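Local structure of periplasmic solute binding protein (Pectobacterium atrosepticum, 4RY1) at residues 92-97 against 109-114; 288-293 against 304-309; 311-316 against 332-337; 323-328 against 345-350. The protein probably binds a sugar or related solute in the periplasm for delivery to an ABC-type transporter. All coordinates share one frame; numbering follows the deposited sequence.

Contact 1 of 4, residues 92-97 against 109-114; sequences GDFPPN and QGLPIS
In the loop that leads into helix 96-100, F94 turns its ring onto L111 of strand 107-123, a strand of the main mixed sheet. The meeting is a CH-pi contact centred on the ring: L111 CD1 lies 3.9 Å from the centroid of the F94 ring and 1° off its normal, nearly equidistant from all six carbons. The other branch of the leucine reaches the ring at its far end, where L111 CD2 is 4.0 Å from F94 CZ. With L111 CG anti to the backbone N (chi1 -177°), both methyls reach the ring, and the two side chains cross at about a right angle. In the order of the sheet, strand 107-123 follows strands 33-40, 3-10, 61-64 and 284-292, an order consistent with a class II periplasmic binding protein, and L111 is bonded through its backbone to F290 of its neighbour. The backbone carbonyl P112 O lies 4.2 Å from F94 CE2, oblique to the ring, and this buried oxygen has no hydrogen-bond partner in the model. L99 of helix 96-100 touches both F94 and L111, while M306 and L310 of helix 299-310 pack on L111.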
loop_
_atom_site.group_PDB
_atom_site.type_symbol
_atom_site.label_atom_id
_atom_site.label_comp_id
_atom_site.label_asym_id
_atom_site.label_seq_id
_atom_site.Cartn_x
_atom_site.Cartn_y
_atom_site.Cartn_z
ATOM N N GLY A 92 -20.859 12.269 4.562
ATOM C CA GLY A 92 -20.794 12.627 5.991
ATOM C C GLY A 92 -20.471 11.473 6.921
ATOM O O GLY A 92 -20.051 11.691 8.049
ATOM N N ASP A 93 -20.651 10.239 6.447
ATOM C CA ASP A 93 -20.267 9.049 7.233
ATOM C C ASP A 93 -18.770 8.777 7.282
ATOM O O ASP A 93 -18.296 8.068 8.181
ATOM C CB ASP A 93 -20.911 7.777 6.681
ATOM C CG ASP A 93 -22.406 7.716 6.901
ATOM O OD1 ASP A 93 -22.946 8.457 7.754
ATOM O OD2 ASP A 93 -23.042 6.902 6.199
ATOM N N PHE A 94 -18.036 9.312 6.306
ATOM C CA PHE A 94 -16.621 8.996 6.129
ATOM C C PHE A 94 -15.735 9.969 6.885
ATOM O O PHE A 94 -16.076 11.139 7.023
ATOM C CB PHE A 94 -16.247 8.949 4.645
ATOM C CG PHE A 94 -16.894 7.813 3.914
ATOM C CD1 PHE A 94 -18.172 7.948 3.427
ATOM C CD2 PHE A 94 -16.248 6.595 3.749
ATOM C CE1 PHE A 94 -18.804 6.918 2.778
ATOM C CE2 PHE A 94 -16.891 5.550 3.092
ATOM C CZ PHE A 94 -18.154 5.716 2.596
ATOM N N PRO A 95 -14.598 9.491 7.373
ATOM C CA PRO A 95 -13.740 10.393 8.124
ATOM C C PRO A 95 -13.300 11.562 7.235
ATOM O O PRO A 95 -12.869 11.338 6.103
ATOM C CB PRO A 95 -12.559 9.508 8.506
ATOM C CG PRO A 95 -13.105 8.118 8.485
ATOM C CD PRO A 95 -14.077 8.114 7.350
ATOM N N PRO A 96 -13.449 12.801 7.710
ATOM C CA PRO A 96 -13.043 13.928 6.863
ATOM C C PRO A 96 -11.616 13.843 6.354
ATOM O O PRO A 96 -11.336 14.221 5.207
ATOM C CB PRO A 96 -13.187 15.125 7.794
ATOM C CG PRO A 96 -14.263 14.733 8.740
ATOM C CD PRO A 96 -14.155 13.251 8.926
ATOM N N ASN A 97 -10.712 13.379 7.206
ATOM C CA ASN A 97 -9.317 13.221 6.799
ATOM C C ASN A 97 -9.173 12.251 5.616
ATOM O O ASN A 97 -8.337 12.461 4.744
ATOM C CB ASN A 97 -8.432 12.765 7.977
ATOM C CG ASN A 97 -8.179 13.873 8.987
ATOM O OD1 ASN A 97 -8.532 15.036 8.758
ATOM N ND2 ASN A 97 -7.549 13.517 10.112
ATOM N N GLN A 109 -12.141 13.260 -6.036
ATOM C CA GLN A 109 -11.804 12.423 -7.186
ATOM C C GLN A 109 -12.164 10.951 -7.016
ATOM O O GLN A 109 -12.263 10.222 -7.998
ATOM C CB GLN A 109 -10.300 12.533 -7.496
ATOM C CG GLN A 109 -9.836 13.949 -7.814
ATOM C CD GLN A 109 -10.604 14.526 -8.983
ATOM O OE1 GLN A 109 -11.323 15.543 -8.857
ATOM N NE2 GLN A 109 -10.482 13.885 -10.112
ATOM N N GLY A 110 -12.291 10.513 -5.770
ATOM C CA GLY A 110 -12.527 9.110 -5.472
ATOM C C GLY A 110 -12.919 8.954 -4.018
ATOM O O GLY A 110 -12.661 9.830 -3.210
ATOM N N LEU A 111 -13.565 7.836 -3.707
ATOM C CA LEU A 111 -14.030 7.573 -2.357
ATOM C C LEU A 111 -13.129 6.460 -1.763
ATOM O O LEU A 111 -13.105 5.337 -2.280
ATOM C CB LEU A 111 -15.472 7.104 -2.374
ATOM C CG LEU A 111 -16.163 6.854 -1.043
ATOM C CD1 LEU A 111 -16.013 8.030 -0.074
ATOM C CD2 LEU A 111 -17.640 6.543 -1.320
ATOM N N PRO A 112 -12.364 6.755 -0.708
ATOM C CA PRO A 112 -11.560 5.692 -0.138
ATOM C C PRO A 112 -12.356 4.488 0.307
ATOM O O PRO A 112 -13.355 4.629 1.002
ATOM C CB PRO A 112 -10.880 6.371 1.048
ATOM C CG PRO A 112 -10.759 7.783 0.593
ATOM C CD PRO A 112 -12.061 8.052 -0.096
ATOM N N ILE A 113 -11.904 3.318 -0.114
ATOM C CA ILE A 113 -12.575 2.063 0.252
ATOM C C ILE A 113 -12.214 1.667 1.680
ATOM O O ILE A 113 -13.060 1.185 2.451
ATOM C CB ILE A 113 -12.225 0.959 -0.739
ATOM C CG1 ILE A 113 -12.708 1.358 -2.139
ATOM C CG2 ILE A 113 -12.847 -0.370 -0.325
ATOM C CD1 ILE A 113 -12.061 0.556 -3.251
ATOM N N SER A 114 -10.942 1.849 1.992
ATOM C CA SER A 114 -10.365 1.649 3.315
ATOM C C SER A 114 -9.112 2.500 3.387
ATOM O O SER A 114 -8.483 2.807 2.360
ATOM C CB SER A 114 -10.029 0.196 3.580
ATOM O OG SER A 114 -9.090 -0.274 2.676
#

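Contact 2 of 4, residues 288-293 against 304-309; sequences SLFAIS and MLMNFM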
loop_
_atom_site.group_PDB
_atom_site.type_symbol
_atom_site.label_atom_id
_atom_site.label_comp_id
_atom_site.label_asym_id
_atom_site.label_seq_id
_atom_site.Cartn_x
_atom_site.Cartn_y
_atom_site.Cartn_z
ATOM N N SER A 288 -7.160 2.022 -1.652
ATOM C CA SER A 288 -7.712 2.176 -2.995
ATOM C C SER A 288 -8.931 3.069 -2.866
ATOM O O SER A 288 -9.442 3.282 -1.756
ATOM C CB SER A 288 -8.098 0.834 -3.626
ATOM O OG SER A 288 -6.984 0.235 -4.301
ATOM N N LEU A 289 -9.392 3.560 -4.010
ATOM C CA LEU A 289 -10.553 4.442 -4.109
ATOM C C LEU A 289 -11.475 3.856 -5.146
ATOM O O LEU A 289 -11.008 3.168 -6.051
ATOM C CB LEU A 289 -10.176 5.855 -4.613
ATOM C CG LEU A 289 -8.931 6.542 -4.051
ATOM C CD1 LEU A 289 -8.618 7.833 -4.808
ATOM C CD2 LEU A 289 -9.179 6.889 -2.632
ATOM N N PHE A 290 -12.764 4.173 -5.049
ATOM C CA PHE A 290 -13.659 4.045 -6.192
ATOM C C PHE A 290 -13.894 5.430 -6.777
ATOM O O PHE A 290 -14.249 6.365 -6.052
ATOM C CB PHE A 290 -15.013 3.432 -5.832
ATOM C CG PHE A 290 -15.004 1.932 -5.696
ATOM C CD1 PHE A 290 -14.521 1.104 -6.710
ATOM C CD2 PHE A 290 -15.549 1.332 -4.564
ATOM C CE1 PHE A 290 -14.533 -0.284 -6.570
ATOM C CE2 PHE A 290 -15.572 -0.037 -4.442
ATOM C CZ PHE A 290 -15.055 -0.848 -5.423
ATOM N N ALA A 291 -13.682 5.532 -8.093
ATOM C CA ALA A 291 -13.904 6.759 -8.865
ATOM C C ALA A 291 -14.982 6.508 -9.910
ATOM O O ALA A 291 -15.144 5.399 -10.388
ATOM C CB ALA A 291 -12.614 7.180 -9.556
ATOM N N ILE A 292 -15.707 7.565 -10.248
ATOM C CA ILE A 292 -16.708 7.564 -11.323
ATOM C C ILE A 292 -16.122 8.262 -12.568
ATOM O O ILE A 292 -15.480 9.293 -12.459
ATOM C CB ILE A 292 -18.010 8.253 -10.885
ATOM C CG1 ILE A 292 -18.635 7.498 -9.709
ATOM C CG2 ILE A 292 -19.001 8.376 -12.035
ATOM C CD1 ILE A 292 -19.872 8.150 -9.107
ATOM N N SER A 293 -16.382 7.669 -13.729
ATOM C CA SER A 293 -15.922 8.212 -15.004
ATOM C C SER A 293 -16.430 9.618 -15.194
ATOM O O SER A 293 -17.600 9.883 -14.957
ATOM C CB SER A 293 -16.420 7.378 -16.174
ATOM O OG SER A 293 -16.189 8.073 -17.399
ATOM N N MET A 304 -24.756 5.006 -6.536
ATOM C CA MET A 304 -25.600 4.047 -5.795
ATOM C C MET A 304 -24.865 2.714 -5.593
ATOM O O MET A 304 -24.951 2.092 -4.533
ATOM C CB MET A 304 -26.958 3.812 -6.493
ATOM C CG MET A 304 -27.886 5.017 -6.501
ATOM S SD MET A 304 -29.332 4.917 -7.647
ATOM C CE MET A 304 -30.223 3.567 -6.834
ATOM N N LEU A 305 -24.172 2.240 -6.621
ATOM C CA LEU A 305 -23.415 0.989 -6.495
ATOM C C LEU A 305 -22.291 1.134 -5.465
ATOM O O LEU A 305 -22.070 0.279 -4.598
ATOM C CB LEU A 305 -22.850 0.561 -7.838
ATOM C CG LEU A 305 -21.958 -0.677 -7.868
ATOM C CD1 LEU A 305 -22.629 -1.899 -7.245
ATOM C CD2 LEU A 305 -21.460 -0.919 -9.299
ATOM N N MET A 306 -21.593 2.252 -5.527
ATOM C CA MET A 306 -20.508 2.532 -4.584
ATOM C C MET A 306 -21.037 2.595 -3.142
ATOM O O MET A 306 -20.473 1.963 -2.229
ATOM C CB MET A 306 -19.785 3.823 -4.937
ATOM C CG MET A 306 -18.967 3.704 -6.215
ATOM S SD MET A 306 -18.370 5.312 -6.949
ATOM C CE MET A 306 -17.616 6.079 -5.507
ATOM N N ASN A 307 -22.125 3.325 -2.938
ATOM C CA ASN A 307 -22.717 3.390 -1.607
ATOM C C ASN A 307 -23.150 2.015 -1.127
ATOM O O ASN A 307 -23.004 1.677 0.044
ATOM C CB ASN A 307 -23.895 4.338 -1.587
ATOM C CG ASN A 307 -24.536 4.401 -0.227
ATOM O OD1 ASN A 307 -24.009 5.043 0.688
ATOM N ND2 ASN A 307 -25.657 3.733 -0.080
ATOM N N PHE A 308 -23.710 1.218 -2.023
ATOM C CA PHE A 308 -24.165 -0.111 -1.642
ATOM C C PHE A 308 -23.011 -0.953 -1.118
ATOM O O PHE A 308 -23.112 -1.624 -0.078
ATOM C CB PHE A 308 -24.887 -0.791 -2.810
ATOM C CG PHE A 308 -25.579 -2.063 -2.426
ATOM C CD1 PHE A 308 -24.902 -3.268 -2.426
ATOM C CD2 PHE A 308 -26.898 -2.038 -2.006
ATOM C CE1 PHE A 308 -25.531 -4.425 -2.048
ATOM C CE2 PHE A 308 -27.538 -3.203 -1.630
ATOM C CZ PHE A 308 -26.850 -4.400 -1.660
ATOM N N MET A 309 -21.897 -0.905 -1.838
ATOM C CA MET A 309 -20.687 -1.657 -1.457
ATOM C C MET A 309 -20.049 -1.189 -0.136
ATOM O O MET A 309 -19.578 -2.004 0.662
ATOM C CB MET A 309 -19.636 -1.591 -2.589
ATOM C CG MET A 309 -20.028 -2.356 -3.859
ATOM S SD MET A 309 -18.718 -2.402 -5.172
ATOM C CE MET A 309 -19.218 -3.901 -6.031
#
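F290 and I292, on strand 284-292, pack against M306 and M309 of helix 299-310, the helix that follows this strand in the chain. The two segments run nearly antiparallel, at 157°, with their axes 9.9 Å apart, as when a helix doubles back over the sheet it has just left. The apolar contacts centre on M306. Its side chain is bent at the last torsion (chi3 51°), which turns the methyl back toward the strand: M306 CE lies 3.7 Å from F290 CB, and M306 CG is also near that carbon. The sulfur serves a different residue, M306 SD sitting 3.5 Å from I292 CG1 with I292 CD1 close behind. A second kind of interaction is Met-aromatic. M309 is modelled in two conformers, and in one of them, extended beyond CG, its SD lies 4.7 Å from the centroid of the F290 ring, oblique to it, with F290 CZ and F290 CE2 the nearest ring atoms. Polar atoms enter at one point, where M306 CE rests 3.4 Å from F290 O, a carbonyl that also accepts the backbone N-H of L111 in the adjoining strand. V61 of strand 61-64 touches both F290 and M306. Between these segments the join is made by apolar and sulfur contacts of M306 and M309, while backbone bonds of the strand go to L111, M62 and I64 of neighbouring strands, and to Y80.

Contact 3 of 4, residues 311-316 against 332-337; sequences SNPEGV and QKLLED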
loop_
_atom_site.group_PDB
_atom_site.type_symbol
_atom_site.label_atom_id
_atom_site.label_comp_id
_atom_site.label_asym_id
_atom_site.label_seq_id
_atom_site.Cartn_x
_atom_site.Cartn_y
_atom_site.Cartn_z
ATOM N N SER A 311 -21.365 1.093 2.311
ATOM C CA SER A 311 -22.233 1.519 3.419
ATOM C C SER A 311 -23.451 0.656 3.655
ATOM O O SER A 311 -23.899 0.558 4.801
ATOM C CB SER A 311 -22.636 2.987 3.207
ATOM O OG SER A 311 -21.481 3.843 3.191
ATOM N N ASN A 312 -24.035 0.062 2.627
ATOM C CA ASN A 312 -25.244 -0.743 2.813
ATOM C C ASN A 312 -24.857 -2.051 3.490
ATOM O O ASN A 312 -23.938 -2.715 3.044
ATOM C CB ASN A 312 -25.917 -1.034 1.465
ATOM C CG ASN A 312 -27.253 -1.757 1.601
ATOM O OD1 ASN A 312 -27.323 -2.858 2.132
ATOM N ND2 ASN A 312 -28.313 -1.147 1.089
ATOM N N PRO A 313 -25.566 -2.456 4.567
ATOM C CA PRO A 313 -25.208 -3.693 5.282
ATOM C C PRO A 313 -25.013 -4.921 4.371
ATOM O O PRO A 313 -24.129 -5.734 4.607
ATOM C CB PRO A 313 -26.396 -3.875 6.247
ATOM C CG PRO A 313 -26.803 -2.473 6.561
ATOM C CD PRO A 313 -26.646 -1.716 5.252
ATOM N N GLU A 314 -25.849 -5.054 3.338
ATOM C CA GLU A 314 -25.756 -6.217 2.458
ATOM C C GLU A 314 -24.454 -6.186 1.625
ATOM O O GLU A 314 -23.788 -7.207 1.434
ATOM C CB GLU A 314 -26.997 -6.317 1.544
ATOM C CG GLU A 314 -28.251 -6.654 2.335
ATOM C CD GLU A 314 -28.101 -7.909 3.178
ATOM O OE1 GLU A 314 -27.684 -8.939 2.609
ATOM O OE2 GLU A 314 -28.392 -7.862 4.407
ATOM N N GLY A 315 -24.069 -5.005 1.165
ATOM C CA GLY A 315 -22.818 -4.891 0.418
ATOM C C GLY A 315 -21.607 -5.028 1.305
ATOM O O GLY A 315 -20.616 -5.667 0.961
ATOM N N VAL A 316 -21.705 -4.417 2.476
ATOM C CA VAL A 316 -20.647 -4.502 3.460
ATOM C C VAL A 316 -20.392 -5.956 3.882
ATOM O O VAL A 316 -19.251 -6.409 3.947
ATOM C CB VAL A 316 -20.955 -3.591 4.680
ATOM C CG1 VAL A 316 -20.033 -3.894 5.834
ATOM C CG2 VAL A 316 -20.845 -2.119 4.294
ATOM N N GLN A 332 -17.386 -0.844 9.594
ATOM C CA GLN A 332 -16.534 -1.574 10.535
ATOM C C GLN A 332 -17.352 -2.107 11.697
ATOM O O GLN A 332 -17.131 -3.239 12.104
ATOM C CB GLN A 332 -15.400 -0.737 11.118
ATOM C CG GLN A 332 -14.282 -0.507 10.146
ATOM C CD GLN A 332 -13.092 0.192 10.778
ATOM O OE1 GLN A 332 -12.706 -0.078 11.921
ATOM N NE2 GLN A 332 -12.471 1.059 10.012
ATOM N N LYS A 333 -18.255 -1.288 12.243
ATOM C CA LYS A 333 -19.024 -1.719 13.421
ATOM C C LYS A 333 -19.837 -2.950 13.063
ATOM O O LYS A 333 -19.903 -3.910 13.850
ATOM C CB LYS A 333 -19.909 -0.582 13.949
ATOM C CG LYS A 333 -20.874 -0.982 15.055
ATOM C CD LYS A 333 -20.305 -1.296 16.423
ATOM C CE LYS A 333 -21.388 -1.163 17.522
ATOM N NZ LYS A 333 -22.741 -1.756 17.254
ATOM N N LEU A 334 -20.465 -2.943 11.884
ATOM C CA LEU A 334 -21.238 -4.109 11.436
ATOM C C LEU A 334 -20.396 -5.360 11.370
ATOM O O LEU A 334 -20.790 -6.421 11.859
ATOM C CB LEU A 334 -21.936 -3.847 10.098
ATOM C CG LEU A 334 -22.719 -5.018 9.531
ATOM C CD1 LEU A 334 -23.823 -5.502 10.451
ATOM C CD2 LEU A 334 -23.327 -4.603 8.198
ATOM N N LEU A 335 -19.227 -5.243 10.759
ATOM C CA LEU A 335 -18.339 -6.399 10.643
ATOM C C LEU A 335 -17.856 -6.909 12.018
ATOM O O LEU A 335 -17.652 -8.097 12.188
ATOM C CB LEU A 335 -17.163 -6.110 9.713
ATOM C CG LEU A 335 -17.520 -5.881 8.255
ATOM C CD1 LEU A 335 -16.215 -5.736 7.488
ATOM C CD2 LEU A 335 -18.381 -6.981 7.668
ATOM N N GLU A 336 -17.643 -6.002 12.957
ATOM C CA GLU A 336 -17.311 -6.421 14.314
ATOM C C GLU A 336 -18.485 -7.119 14.978
ATOM O O GLU A 336 -18.315 -8.183 15.583
ATOM C CB GLU A 336 -16.863 -5.251 15.164
ATOM C CG GLU A 336 -16.288 -5.737 16.488
ATOM C CD GLU A 336 -15.755 -4.632 17.356
ATOM O OE1 GLU A 336 -16.431 -3.597 17.523
ATOM O OE2 GLU A 336 -14.653 -4.816 17.897
ATOM N N ASP A 337 -19.676 -6.553 14.815
ATOM C CA ASP A 337 -20.881 -7.120 15.445
ATOM C C ASP A 337 -21.170 -8.553 14.978
ATOM O O ASP A 337 -21.673 -9.377 15.730
ATOM C CB ASP A 337 -22.111 -6.244 15.148
ATOM C CG ASP A 337 -22.082 -4.901 15.875
ATOM O OD1 ASP A 337 -21.294 -4.715 16.837
ATOM O OD2 ASP A 337 -22.872 -4.015 15.473
#
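L334 lays one methyl on the first turn of helix 313-319: its CD2 is 3.6 Å from P313 CA and 3.7 Å from P313 CB, and also lies near V316 CG1. The next residue of helix 329-337 takes the deeper position, with L335 CD2 4.0 Å from V316 CG1 and 3.9 Å from V316 O. The valine side chain meets both leucines with one branch: CG1, anti to the backbone N (chi1 167°), touches a methyl of each. Behind this apolar layer stands the start of helix 313-319. N312 is its N-cap, where OD1 accepts from E314 N at 2.9 Å, in the carbonyl plane, and that bond secures the turn that carries P313. On the partner helix, K333 and D337, one turn apart, form a salt bridge in which K333 NZ meets the syn lone pair of D337 OD2 at 2.9 Å. In the loop between the helices, P326 touches L335 and its O accepts from Q332 NE2, while N328 ND2 is hydrogen-bonded to S311 OG. Plain helix-to-helix packing, the contact is buried around V316: helix 313-319 follows helix 299-310 after a short break, helix 329-337 packs against it, and helix 346-356 comes next in the chain.

Contact 4 of 4, residues 323-328 against 345-350; sequences NGMPAN and NLLANA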
loop_
_atom_site.group_PDB
_atom_site.type_symbol
_atom_site.label_atom_id
_atom_site.label_comp_id
_atom_site.label_asym_id
_atom_site.label_seq_id
_atom_site.Cartn_x
_atom_site.Cartn_y
_atom_site.Cartn_z
ATOM N N ASN A 323 -11.260 -5.835 0.957
ATOM C CA ASN A 323 -10.621 -4.588 0.555
ATOM C C ASN A 323 -9.998 -3.855 1.752
ATOM O O ASN A 323 -9.762 -2.652 1.692
ATOM C CB ASN A 323 -11.629 -3.642 -0.099
ATOM C CG ASN A 323 -12.329 -4.221 -1.291
ATOM O OD1 ASN A 323 -13.581 -4.077 -1.452
ATOM N ND2 ASN A 323 -11.571 -4.802 -2.156
ATOM N N GLY A 324 -9.769 -4.574 2.843
ATOM C CA GLY A 324 -9.231 -3.977 4.050
ATOM C C GLY A 324 -10.316 -3.554 5.021
ATOM O O GLY A 324 -11.485 -3.888 4.870
ATOM N N MET A 325 -9.901 -2.854 6.063
ATOM C CA MET A 325 -10.842 -2.394 7.086
ATOM C C MET A 325 -11.691 -1.232 6.550
ATOM O O MET A 325 -11.142 -0.200 6.184
ATOM C CB MET A 325 -10.085 -1.959 8.344
ATOM C CG MET A 325 -9.425 -3.118 9.070
ATOM S SD MET A 325 -10.484 -4.198 10.146
ATOM C CE MET A 325 -10.428 -3.175 11.680
ATOM N N PRO A 326 -13.024 -1.387 6.479
ATOM C CA PRO A 326 -13.842 -0.367 5.792
ATOM C C PRO A 326 -13.612 1.044 6.281
ATOM O O PRO A 326 -13.535 1.287 7.494
ATOM C CB PRO A 326 -15.253 -0.798 6.120
ATOM C CG PRO A 326 -15.149 -2.284 6.176
ATOM C CD PRO A 326 -13.829 -2.581 6.798
ATOM N N ALA A 327 -13.532 1.966 5.327
ATOM C CA ALA A 327 -13.375 3.377 5.634
ATOM C C ALA A 327 -14.563 3.935 6.426
ATOM O O ALA A 327 -14.405 4.806 7.278
ATOM C CB ALA A 327 -13.189 4.166 4.340
ATOM N N ASN A 328 -15.761 3.445 6.128
ATOM C CA ASN A 328 -16.975 3.888 6.835
ATOM C C ASN A 328 -17.001 3.232 8.221
ATOM O O ASN A 328 -17.074 2.009 8.300
ATOM C CB ASN A 328 -18.210 3.453 6.056
ATOM C CG ASN A 328 -19.496 3.993 6.665
ATOM O OD1 ASN A 328 -19.526 4.346 7.848
ATOM N ND2 ASN A 328 -20.535 4.137 5.852
ATOM N N ASN A 345 -7.948 -11.751 14.176
ATOM C CA ASN A 345 -7.768 -11.415 12.775
ATOM C C ASN A 345 -6.559 -10.506 12.611
ATOM O O ASN A 345 -6.488 -9.433 13.200
ATOM C CB ASN A 345 -9.040 -10.763 12.225
ATOM C CG ASN A 345 -8.915 -10.451 10.755
ATOM O OD1 ASN A 345 -8.219 -9.511 10.388
ATOM N ND2 ASN A 345 -9.555 -11.250 9.915
ATOM N N LEU A 346 -5.604 -10.956 11.801
ATOM C CA LEU A 346 -4.315 -10.259 11.685
ATOM C C LEU A 346 -4.460 -8.841 11.085
ATOM O O LEU A 346 -3.780 -7.903 11.500
ATOM C CB LEU A 346 -3.320 -11.094 10.868
ATOM C CG LEU A 346 -1.913 -10.542 10.695
ATOM C CD1 LEU A 346 -1.223 -10.224 12.018
ATOM C CD2 LEU A 346 -1.099 -11.546 9.902
ATOM N N LEU A 347 -5.319 -8.711 10.072
ATOM C CA LEU A 347 -5.605 -7.391 9.507
ATOM C C LEU A 347 -6.178 -6.437 10.569
ATOM O O LEU A 347 -5.718 -5.326 10.730
ATOM C CB LEU A 347 -6.521 -7.512 8.292
ATOM C CG LEU A 347 -7.261 -6.229 7.848
ATOM C CD1 LEU A 347 -6.309 -5.104 7.456
ATOM C CD2 LEU A 347 -8.206 -6.574 6.712
ATOM N N ALA A 348 -7.163 -6.919 11.331
ATOM C CA ALA A 348 -7.779 -6.093 12.358
ATOM C C ALA A 348 -6.729 -5.694 13.381
ATOM O O ALA A 348 -6.678 -4.564 13.842
ATOM C CB ALA A 348 -8.894 -6.857 13.038
ATOM N N ASN A 349 -5.884 -6.645 13.736
ATOM C CA ASN A 349 -4.855 -6.372 14.746
ATOM C C ASN A 349 -3.822 -5.331 14.248
ATOM O O ASN A 349 -3.454 -4.382 14.959
ATOM C CB ASN A 349 -4.165 -7.681 15.149
ATOM C CG ASN A 349 -5.062 -8.575 16.010
ATOM O OD1 ASN A 349 -5.926 -8.086 16.728
ATOM N ND2 ASN A 349 -4.855 -9.874 15.930
ATOM N N ALA A 350 -3.376 -5.500 13.003
ATOM C CA ALA A 350 -2.442 -4.541 12.401
ATOM C C ALA A 350 -3.047 -3.139 12.248
ATOM O O ALA A 350 -2.409 -2.123 12.535
ATOM C CB ALA A 350 -1.988 -5.056 11.052
#
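A348, which carries part of the contact with M325, gives its backbone N-H to N345 OD1, a bond of 3.0 Å with an N-H...O angle of 163°. N345 is the N-cap of helix 346-356, and its cap bond fixes the first turn, from which L347 points at the loop 323-328 and A348 lies beside it. The donor lies a little out of the plane of the amide, while the nitrogen of the same side chain, N345 ND2, is hydrogen-bonded to Y254 OH, so both ends of the amide are engaged. Across the contact everything is apolar. M325 is folded at both outer torsions (chi2 -79°, chi3 -85°), and different parts of it touch different residues: M325 CG lies 4.0 Å from L347 CG, whereas M325 SD is 4.0 Å from A348 CA, with M325 CE 4.2 Å from A348 CB. The M325 and L347 side chains lie alongside one another, running opposite ways. The CD2 methyl of L347 rests 3.9 Å from G324 CA. G324 has a positive phi, a conformation that suits glycine, and presents bare backbone to that methyl. The contact thus packs the loop between helices 313-319 and 329-337 against the start of helix 346-356, whose L346 and A350 also touch helix 253-257 and strand 107-123. Q332 and I341 also pack on M325, and D250 and Y254 on L347. With A348 N-H taken up by the N-cap, the join between loop and helix depends on shape and on burial of methyl, thioether and backbone carbon, not on directional bonds.

How the contacts relate
Along the chain contact 1 closes before contact 2 opens, and both precede contacts 3 and 4, whose segments alternate. Contacts 1 and 2 share the main sheet through neighbouring strands 107-123 and 284-292, their centres about 11 Å apart. Contact 3 continues from contact 2, since helix 313-319 follows helix 299-310 after a short break, with centres about 16 Å apart. The centres of contacts 3 and 4 lie about 12 Å apart, joined where the 323-328 loop meets helix 329-337. That loop returns to the sheet at contact 1, about 15 Å away between centres, through bonds of N323 and A327 to S114 and I113. Together the contacts link the main sheet, through helices 299-310, 313-319 and 329-337, to the start of helix 346-356.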